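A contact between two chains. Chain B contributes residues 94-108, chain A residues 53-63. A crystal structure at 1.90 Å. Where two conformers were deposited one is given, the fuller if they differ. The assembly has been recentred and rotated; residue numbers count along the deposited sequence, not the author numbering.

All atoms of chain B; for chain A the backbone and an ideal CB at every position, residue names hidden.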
ATOM      1  N   GLU B  94       2.978  -1.503   6.931  1.00 24.94           N
ATOM      2  CA  GLU B  94       3.668  -0.242   6.897  1.00 23.84           C
ATOM      3  C   GLU B  94       5.196  -0.385   6.956  1.00 24.43           C
ATOM      4  O   GLU B  94       5.742  -1.086   7.809  1.00 23.18           O
ATOM      5  CB  GLU B  94       3.184   0.600   8.055  1.00 28.45           C
ATOM      6  CG  GLU B  94       3.632   2.039   7.950  1.00 31.69           C
ATOM      7  CD  GLU B  94       3.092   2.896   9.086  1.00 45.45           C
ATOM      8  OE1 GLU B  94       2.070   2.519   9.703  1.00 40.85           O
ATOM      9  OE2 GLU B  94       3.707   3.940   9.356  1.00 50.84           O
ATOM     10  N   TYR B  95       5.861   0.272   5.996  1.00 19.69           N
ATOM     11  CA  TYR B  95       7.298   0.307   5.907  1.00 19.52           C
ATOM     12  C   TYR B  95       7.731   1.760   5.917  1.00 18.26           C
ATOM     13  O   TYR B  95       6.886   2.673   5.894  1.00 21.19           O
ATOM     14  CB  TYR B  95       7.808  -0.438   4.635  1.00 19.20           C
ATOM     15  CG  TYR B  95       7.770  -1.930   4.834  1.00 17.43           C
ATOM     16  CD1 TYR B  95       6.544  -2.629   4.845  1.00 18.70           C
ATOM     17  CD2 TYR B  95       8.952  -2.673   4.946  1.00 18.66           C
ATOM     18  CE1 TYR B  95       6.522  -4.012   5.042  1.00 19.93           C
ATOM     19  CE2 TYR B  95       8.928  -4.033   5.124  1.00 21.09           C
ATOM     20  CZ  TYR B  95       7.725  -4.683   5.179  1.00 19.48           C
ATOM     21  OH  TYR B  95       7.740  -6.029   5.385  1.00 20.57           O
ATOM     22  N   GLU B  96       9.042   1.994   5.926  1.00 18.00           N
ATOM     23  CA  GLU B  96       9.538   3.340   6.012  1.00 19.86           C
ATOM     24  C   GLU B  96       9.065   4.216   4.830  1.00 21.40           C
ATOM     25  O   GLU B  96       8.890   5.422   4.962  1.00 19.72           O
ATOM     26  CB  GLU B  96      11.060   3.343   6.156  1.00 22.99           C
ATOM     27  CG  GLU B  96      11.631   4.738   5.946  1.00 30.55           C
ATOM     28  CD  GLU B  96      12.798   5.062   6.809  1.00 43.09           C
ATOM     29  OE1 GLU B  96      12.879   4.510   7.933  1.00 55.87           O
ATOM     30  OE2 GLU B  96      13.616   5.904   6.360  1.00 47.40           O
ATOM     31  N   ASN B  97       8.882   3.617   3.661  1.00 17.67           N
ATOM     32  CA  ASN B  97       8.154   4.296   2.604  1.00 18.49           C
ATOM     33  C   ASN B  97       7.308   3.290   1.807  1.00 17.72           C
ATOM     34  O   ASN B  97       7.400   2.096   2.008  1.00 16.49           O
ATOM     35  CB  ASN B  97       9.111   5.056   1.698  1.00 19.12           C
ATOM     36  CG  ASN B  97      10.082   4.156   1.012  1.00 24.31           C
ATOM     37  OD1 ASN B  97       9.703   3.168   0.427  1.00 20.41           O
ATOM     38  ND2 ASN B  97      11.328   4.535   1.012  1.00 15.99           N
ATOM     39  N   GLU B  98       6.553   3.801   0.857  1.00 16.94           N
ATOM     40  CA  GLU B  98       5.554   3.002   0.198  0.70 20.67           C
ATOM     41  C   GLU B  98       6.130   2.049  -0.857  1.00 16.16           C
ATOM     42  O   GLU B  98       5.522   1.045  -1.158  1.00 15.41           O
ATOM     43  CB  GLU B  98       4.525   3.911  -0.412  0.70 22.06           C
ATOM     44  CG  GLU B  98       3.753   4.683   0.667  0.70 33.91           C
ATOM     45  CD  GLU B  98       2.317   4.864   0.294  0.70 39.03           C
ATOM     46  OE1 GLU B  98       2.070   5.384  -0.813  0.70 31.65           O
ATOM     47  OE2 GLU B  98       1.446   4.462   1.097  0.70 46.29           O
ATOM     48  N   THR B  99       7.291   2.373  -1.407  1.00 13.22           N
ATOM     49  CA  THR B  99       7.891   1.473  -2.405  1.00 15.21           C
ATOM     50  C   THR B  99       8.410   0.226  -1.698  1.00 16.03           C
ATOM     51  O   THR B  99       8.320  -0.838  -2.244  1.00 13.51           O
ATOM     52  CB  THR B  99       8.954   2.133  -3.268  1.00 14.49           C
ATOM     53  OG1 THR B  99      10.048   2.599  -2.450  1.00 15.63           O
ATOM     54  CG2 THR B  99       8.317   3.302  -4.094  1.00 13.95           C
ATOM     55  N   GLN B 100       8.934   0.368  -0.488  1.00 13.85           N
ATOM     56  CA  GLN B 100       9.365  -0.800   0.295  1.00 16.44           C
ATOM     57  C   GLN B 100       8.172  -1.627   0.708  1.00 17.78           C
ATOM     58  O   GLN B 100       8.203  -2.860   0.628  1.00 18.96           O
ATOM     59  CB  GLN B 100      10.206  -0.372   1.523  1.00 12.23           C
ATOM     60  CG  GLN B 100      11.510   0.245   1.176  1.00  9.78           C
ATOM     61  CD  GLN B 100      12.254   0.821   2.388  1.00 17.82           C
ATOM     62  OE1 GLN B 100      11.676   0.928   3.460  1.00 19.66           O
ATOM     63  NE2 GLN B 100      13.530   1.198   2.206  1.00 17.04           N
ATOM     64  N   ARG B 101       7.087  -0.959   1.096  1.00 17.86           N
ATOM     65  CA  ARG B 101       5.901  -1.690   1.376  1.00 16.20           C
ATOM     66  C   ARG B 101       5.534  -2.558   0.156  1.00 16.14           C
ATOM     67  O   ARG B 101       5.277  -3.726   0.289  1.00 17.19           O
ATOM     68  CB  ARG B 101       4.738  -0.764   1.765  1.00 14.93           C
ATOM     69  CG  ARG B 101       3.423  -1.485   1.994  1.00 19.57           C
ATOM     70  CD  ARG B 101       2.268  -0.475   2.160  1.00 19.28           C
ATOM     71  NE  ARG B 101       1.010  -1.167   2.324  1.00 28.81           N
ATOM     72  CZ  ARG B 101       0.276  -1.633   1.324  1.00 24.53           C
ATOM     73  NH1 ARG B 101       0.646  -1.461   0.059  1.00 28.40           N
ATOM     74  NH2 ARG B 101      -0.842  -2.280   1.592  1.00 33.76           N
ATOM     75  N   ARG B 102       5.536  -1.987  -1.044  1.00 18.08           N
ATOM     76  CA  ARG B 102       5.096  -2.739  -2.225  1.00 14.96           C
ATOM     77  C   ARG B 102       6.039  -3.912  -2.524  1.00 15.18           C
ATOM     78  O   ARG B 102       5.620  -4.964  -3.005  1.00 17.48           O
ATOM     79  CB  ARG B 102       5.028  -1.776  -3.436  1.00 14.98           C
ATOM     80  CG  ARG B 102       4.762  -2.413  -4.766  1.00 13.07           C
ATOM     81  CD  ARG B 102       3.445  -3.210  -4.757  1.00 17.38           C
ATOM     82  NE  ARG B 102       3.233  -3.765  -6.093  1.00 19.05           N
ATOM     83  CZ  ARG B 102       3.898  -4.799  -6.602  1.00 16.31           C
ATOM     84  NH1 ARG B 102       4.761  -5.488  -5.878  1.00 18.29           N
ATOM     85  NH2 ARG B 102       3.642  -5.188  -7.824  1.00 17.65           N
ATOM     86  N   ALA B 103       7.337  -3.702  -2.253  1.00 16.21           N
ATOM     87  CA  ALA B 103       8.376  -4.724  -2.406  1.00 15.05           C
ATOM     88  C   ALA B 103       8.244  -5.884  -1.399  1.00 14.04           C
ATOM     89  O   ALA B 103       8.873  -6.908  -1.597  1.00 18.03           O
ATOM     90  CB  ALA B 103       9.821  -4.088  -2.248  1.00 13.37           C
ATOM     91  N   ALA B 104       7.516  -5.671  -0.305  1.00 17.72           N
ATOM     92  CA  ALA B 104       7.283  -6.675   0.775  1.00 17.65           C
ATOM     93  C   ALA B 104       6.005  -7.516   0.569  1.00 18.72           C
ATOM     94  O   ALA B 104       5.897  -8.617   1.151  1.00 20.04           O
ATOM     95  CB  ALA B 104       7.197  -5.955   2.202  1.00 17.72           C
ATOM     96  N   LEU B 105       5.047  -7.011  -0.221  1.00 21.20           N
ATOM     97  CA  LEU B 105       3.686  -7.569  -0.292  1.00 20.73           C
ATOM     98  C   LEU B 105       3.626  -9.034  -0.719  1.00 23.48           C
ATOM     99  O   LEU B 105       2.874  -9.840  -0.125  1.00 25.88           O
ATOM    100  CB  LEU B 105       2.767  -6.723  -1.177  1.00 24.25           C
ATOM    101  CG  LEU B 105       2.393  -5.287  -0.767  1.00 24.68           C
ATOM    102  CD1 LEU B 105       1.311  -4.764  -1.671  1.00 23.13           C
ATOM    103  CD2 LEU B 105       1.904  -5.228   0.657  1.00 20.88           C
ATOM    104  N   ALA B 106       4.439  -9.417  -1.700  1.00 19.44           N
ATOM    105  CA  ALA B 106       4.426 -10.794  -2.169  1.00 18.41           C
ATOM    106  C   ALA B 106       4.845 -11.756  -1.056  1.00 20.67           C
ATOM    107  O   ALA B 106       4.271 -12.839  -0.929  1.00 21.27           O
ATOM    108  CB  ALA B 106       5.312 -10.995  -3.438  1.00 18.86           C
ATOM    109  N   ARG B 107       5.850 -11.391  -0.274  1.00 19.97           N
ATOM    110  CA  ARG B 107       6.284 -12.249   0.828  1.00 21.79           C
ATOM    111  C   ARG B 107       5.261 -12.365   1.941  1.00 24.30           C
ATOM    112  O   ARG B 107       5.307 -13.329   2.682  1.00 23.07           O
ATOM    113  CB  ARG B 107       7.598 -11.778   1.430  1.00 20.87           C
ATOM    114  CG  ARG B 107       8.756 -12.242   0.613  1.00 20.62           C
ATOM    115  CD  ARG B 107      10.045 -11.458   0.917  1.00 23.55           C
ATOM    116  NE  ARG B 107      10.031 -10.064   0.456  1.00 21.37           N
ATOM    117  CZ  ARG B 107      10.942  -9.159   0.818  1.00 22.87           C
ATOM    118  NH1 ARG B 107      11.932  -9.498   1.628  1.00 19.78           N
ATOM    119  NH2 ARG B 107      10.874  -7.911   0.358  1.00 19.18           N
ATOM    120  N   LEU B 108       4.408 -11.362   2.071  1.00 23.91           N
ATOM    121  CA  LEU B 108       3.493 -11.249   3.198  1.00 28.59           C
ATOM    122  C   LEU B 108       2.110 -11.821   2.892  1.00 27.76           C
ATOM    123  O   LEU B 108       1.181 -11.649   3.681  1.00 28.47           O
ATOM    124  CB  LEU B 108       3.394  -9.775   3.622  1.00 26.35           C
ATOM    125  CG  LEU B 108       4.669  -9.199   4.250  1.00 24.33           C
ATOM    126  CD1 LEU B 108       4.534  -7.698   4.580  1.00 17.25           C
ATOM    127  CD2 LEU B 108       5.093 -10.006   5.505  1.00 26.30           C
TER
ATOM    128  N   UNK A  53      20.138   1.164  -5.323  1.00 15.72           N
ATOM    129  CA  UNK A  53      19.837   2.082  -4.241  1.00 15.54           C
ATOM    130  C   UNK A  53      18.657   1.605  -3.391  1.00 19.49           C
ATOM    131  O   UNK A  53      18.737   1.578  -2.168  1.00 15.82           O
ATOM    132  CB  UNK A  53      19.545   3.473  -4.808  1.00 15.54           C
ATOM    133  N   UNK A  54      17.556   1.218  -4.032  1.00 16.68           N
ATOM    134  CA  UNK A  54      16.444   0.782  -3.251  1.00 16.45           C
ATOM    135  C   UNK A  54      16.819  -0.426  -2.399  1.00 16.41           C
ATOM    136  O   UNK A  54      16.353  -0.540  -1.265  1.00 16.09           O
ATOM    137  CB  UNK A  54      15.257   0.459  -4.161  1.00 16.45           C
ATOM    138  N   UNK A  55      17.559  -1.361  -2.979  1.00 19.98           N
ATOM    139  CA  UNK A  55      17.980  -2.565  -2.234  1.00 17.46           C
ATOM    140  C   UNK A  55      18.879  -2.164  -1.081  1.00 17.87           C
ATOM    141  O   UNK A  55      18.677  -2.570   0.061  1.00 16.30           O
ATOM    142  CB  UNK A  55      18.704  -3.556  -3.148  1.00 17.46           C
ATOM    143  N   UNK A  56      19.851  -1.308  -1.352  1.00 17.24           N
ATOM    144  CA  UNK A  56      20.710  -0.826  -0.288  1.00 17.18           C
ATOM    145  C   UNK A  56      19.889  -0.177   0.859  1.00 15.91           C
ATOM    146  O   UNK A  56      20.139  -0.416   2.063  1.00 16.25           O
ATOM    147  CB  UNK A  56      21.717   0.175  -0.857  1.00 17.18           C
ATOM    148  N   UNK A  57      18.914   0.630   0.482  1.00 14.34           N
ATOM    149  CA  UNK A  57      18.057   1.323   1.423  1.00 15.93           C
ATOM    150  C   UNK A  57      17.218   0.348   2.277  1.00 15.08           C
ATOM    151  O   UNK A  57      17.188   0.441   3.511  1.00 15.19           O
ATOM    152  CB  UNK A  57      17.138   2.284   0.665  1.00 15.93           C
ATOM    153  N   UNK A  58      16.646  -0.648   1.632  1.00 12.65           N
ATOM    154  CA  UNK A  58      15.906  -1.648   2.364  1.00 15.15           C
ATOM    155  C   UNK A  58      16.774  -2.405   3.370  1.00 14.64           C
ATOM    156  O   UNK A  58      16.401  -2.544   4.537  1.00 14.28           O
ATOM    157  CB  UNK A  58      15.266  -2.632   1.383  1.00 15.15           C
ATOM    158  N   UNK A  59      17.908  -2.906   2.890  1.00 15.44           N
ATOM    159  CA  UNK A  59      18.858  -3.600   3.741  1.00 15.55           C
ATOM    160  C   UNK A  59      19.310  -2.727   4.911  1.00 15.29           C
ATOM    161  O   UNK A  59      19.355  -3.206   6.055  1.00 14.93           O
ATOM    162  CB  UNK A  59      20.069  -4.046   2.919  1.00 15.55           C
ATOM    163  N   UNK A  60      19.581  -1.453   4.646  1.00 17.14           N
ATOM    164  CA  UNK A  60      20.054  -0.526   5.681  1.00 15.64           C
ATOM    165  C   UNK A  60      19.014  -0.304   6.816  1.00 17.24           C
ATOM    166  O   UNK A  60      19.310  -0.459   8.033  1.00 16.27           O
ATOM    167  CB  UNK A  60      20.404   0.816   5.035  1.00 15.64           C
ATOM    168  N   UNK A  61      17.786  -0.013   6.399  1.00 14.26           N
ATOM    169  CA  UNK A  61      16.721   0.322   7.318  1.00 17.34           C
ATOM    170  C   UNK A  61      16.296  -0.908   8.136  1.00 16.91           C
ATOM    171  O   UNK A  61      16.056  -0.778   9.327  1.00 15.21           O
ATOM    172  CB  UNK A  61      15.528   0.897   6.552  1.00 17.34           C
ATOM    173  N   UNK A  62      16.193  -2.061   7.475  1.00 15.27           N
ATOM    174  CA  UNK A  62      15.795  -3.324   8.081  1.00 15.47           C
ATOM    175  C   UNK A  62      16.991  -4.032   8.733  1.00 17.47           C
ATOM    176  O   UNK A  62      16.779  -4.986   9.424  1.00 14.92           O
ATOM    177  CB  UNK A  62      15.153  -4.231   7.029  1.00 15.47           C
ATOM    178  N   UNK A  63      18.204  -3.489   8.584  1.00 18.75           N
ATOM    179  CA  UNK A  63      19.457  -4.101   9.060  1.00 19.93           C
ATOM    180  C   UNK A  63      19.587  -5.568   8.688  1.00 18.36           C
ATOM    181  O   UNK A  63      19.753  -6.427   9.571  1.00 16.74           O
ATOM    182  CB  UNK A  63      19.560  -3.961  10.580  1.00 19.93           C
TER

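Positions 53-62 of chain A are helical and cross helix 98-104 of chain B almost at right angles (88°), with the axes 11.0 Å apart, so only a few positions can face chain B. At position 53 the ideal CB has no chain B atom within 5.5 Å, and the contact leaves the choice free; it is Tyr53(A), which takes no part. At 54 CA-to-CB points sideways, and a short side chain would stop short of chain B; a long, flexible one could extend toward Thr99(B). Gln54(A) does so, packing its end near that threonine. Its backbone also contributes: a water donates to Gln54(A) O (2.7 Å from the water oxygen) and accepts from Gln100(B) NE2 (3.0 Å). Position 55 points away and 56 is out of reach, so neither is constrained here; they are Ile55(A) and His56(A).

At 57 CA-to-CB points toward chain B, and the ideal CB lies 4.1 Å from Gln100(B) NE2. Small residues would fit, as would longer ones that turn aside. Glu57(A) is of the latter kind: its CB stays 4.1 Å from Gln100(B) NE2, while its carboxylate bonds elsewhere in the structure.

Position 58 is closest in register to Gln100(B), with CA atoms 6.9 Å apart. Its CB points sideways, but beyond it lie the ring of Tyr95(B), the backbone of Gln100(B) and the methyl of Ala103(B), a largely apolar surface suited to a long, flexible side chain such as methionine, or perhaps leucine. The residue is Met58(A), modelled as selenomethionine. Its CE reaches 3.5 Å from Gln100(B) O and 3.9 Å from Ala103(B) CB, and its SE lies 4.3 Å from Tyr95(B) CD2, approaching the ring obliquely.

Position 59 points away and 60 is out of reach; Leu59(A) and His60(A) make no contact.

At 61 CB points toward chain B, 4.7 Å from Glu96(B) OE1 and 4.8 Å from Gln100(B) NE2. A polar or basic residue could answer these groups, but a branched aliphatic one could equally pack against their side chains. Ile61(A) packs, its CD1 3.5 Å from Glu96(B) CD and 3.6 Å from Gln100(B) NE2.

At 62 CB again points sideways, and a long acceptor could meet the water bound to Glu96(B) N and Gln100(B) OE1. Glu62(A) does this: the water donates to its OE2 (2.9 Å from the water oxygen). No direct hydrogen bond crosses the contact, so its polar links run through water.

Position 63 leaves the helix with positive phi, which favours glycine or asparagine but admits others; Lys63(A) stays clear of chain B.

Chain A (53-63) YQIHEMLHIEK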
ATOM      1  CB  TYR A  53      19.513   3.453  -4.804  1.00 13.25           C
ATOM      2  CG  TYR A  53      19.067   4.469  -3.785  1.00 12.65           C
ATOM      3  CD1 TYR A  53      19.978   5.012  -2.893  1.00 16.01           C
ATOM      4  CD2 TYR A  53      17.758   4.899  -3.711  1.00 15.22           C
ATOM      5  CE1 TYR A  53      19.605   5.938  -1.929  1.00 16.63           C
ATOM      6  CE2 TYR A  53      17.368   5.891  -2.771  1.00 18.13           C
ATOM      7  CZ  TYR A  53      18.296   6.394  -1.889  1.00 18.14           C
ATOM      8  OH  TYR A  53      17.975   7.361  -0.964  1.00 18.98           O
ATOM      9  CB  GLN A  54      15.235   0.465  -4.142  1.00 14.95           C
ATOM     10  CG  GLN A  54      14.502   1.720  -4.586  1.00 13.65           C
ATOM     11  CD  GLN A  54      13.501   1.458  -5.672  1.00 18.29           C
ATOM     12  OE1 GLN A  54      13.761   1.720  -6.886  1.00 21.95           O
ATOM     13  NE2 GLN A  54      12.374   0.926  -5.284  1.00 11.94           N
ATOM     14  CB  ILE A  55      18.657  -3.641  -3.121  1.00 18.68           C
ATOM     15  CG1 ILE A  55      17.688  -4.195  -4.167  1.00 16.21           C
ATOM     16  CG2 ILE A  55      19.195  -4.785  -2.241  1.00 17.66           C
ATOM     17  CD1 ILE A  55      18.406  -4.851  -5.329  1.00 18.33           C
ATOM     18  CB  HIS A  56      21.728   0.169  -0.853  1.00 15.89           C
ATOM     19  CG  HIS A  56      22.897  -0.460  -1.568  1.00 14.64           C
ATOM     20  ND1 HIS A  56      23.576   0.199  -2.566  1.00 14.73           N
ATOM     21  CD2 HIS A  56      23.562  -1.616  -1.362  1.00 15.95           C
ATOM     22  CE1 HIS A  56      24.616  -0.528  -2.945  1.00 18.61           C
ATOM     23  NE2 HIS A  56      24.639  -1.627  -2.227  1.00 20.65           N
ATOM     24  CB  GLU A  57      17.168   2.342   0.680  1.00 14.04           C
ATOM     25  CG  GLU A  57      17.847   3.704   0.361  1.00 14.44           C
ATOM     26  CD  GLU A  57      18.269   4.432   1.606  1.00 16.05           C
ATOM     27  OE1 GLU A  57      17.379   4.764   2.416  1.00 19.05           O
ATOM     28  OE2 GLU A  57      19.478   4.625   1.816  1.00 17.22           O
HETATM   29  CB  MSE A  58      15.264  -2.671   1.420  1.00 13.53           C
HETATM   30  CG  MSE A  58      14.378  -3.771   2.148  1.00 12.13           C
HETATM   31 SE   MSE A  58      12.679  -3.203   2.775  0.75  7.77          SE
HETATM   32  CE  MSE A  58      11.562  -3.700   1.236  1.00  9.04           C
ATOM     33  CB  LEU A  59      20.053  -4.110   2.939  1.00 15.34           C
ATOM     34  CG  LEU A  59      19.753  -5.069   1.774  1.00 14.14           C
ATOM     35  CD1 LEU A  59      21.020  -5.379   0.946  1.00 11.25           C
ATOM     36  CD2 LEU A  59      19.050  -6.352   2.248  1.00 13.44           C
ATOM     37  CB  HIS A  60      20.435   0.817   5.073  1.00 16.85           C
ATOM     38  CG  HIS A  60      20.855   1.850   6.103  1.00 19.01           C
ATOM     39  ND1 HIS A  60      22.135   1.926   6.595  1.00 19.47           N
ATOM     40  CD2 HIS A  60      20.154   2.813   6.750  1.00 15.66           C
ATOM     41  CE1 HIS A  60      22.208   2.894   7.498  1.00 21.81           C
ATOM     42  NE2 HIS A  60      21.022   3.454   7.604  1.00 20.88           N
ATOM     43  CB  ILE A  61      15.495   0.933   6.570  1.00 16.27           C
ATOM     44  CG1 ILE A  61      15.849   2.356   6.096  1.00 25.42           C
ATOM     45  CG2 ILE A  61      14.305   1.006   7.500  1.00 17.16           C
ATOM     46  CD1 ILE A  61      14.867   2.966   4.981  1.00 31.42           C
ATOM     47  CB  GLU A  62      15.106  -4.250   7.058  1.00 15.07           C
ATOM     48  CG  GLU A  62      13.846  -3.659   6.435  1.00 18.22           C
ATOM     49  CD  GLU A  62      12.781  -3.379   7.461  1.00 18.45           C
ATOM     50  OE1 GLU A  62      12.405  -4.321   8.179  1.00 17.29           O
ATOM     51  OE2 GLU A  62      12.325  -2.222   7.575  1.00 16.96           O
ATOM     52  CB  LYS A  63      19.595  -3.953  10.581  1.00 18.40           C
ATOM     53  CG  LYS A  63      19.556  -2.494  11.090  1.00 21.98           C
ATOM     54  CD  LYS A  63      19.713  -2.460  12.616  1.00 29.08           C
ATOM     55  CE  LYS A  63      19.497  -1.099  13.228  1.00 28.76           C
ATOM     56  NZ  LYS A  63      20.385  -0.154  12.591  1.00 32.68           N
TER
HETATM   57  O   HOH W   1      14.237   1.099  -0.755  1.00 13.40           O
HETATM   58  O   HOH W   2      11.156  -0.169   5.973  1.00 17.85           O
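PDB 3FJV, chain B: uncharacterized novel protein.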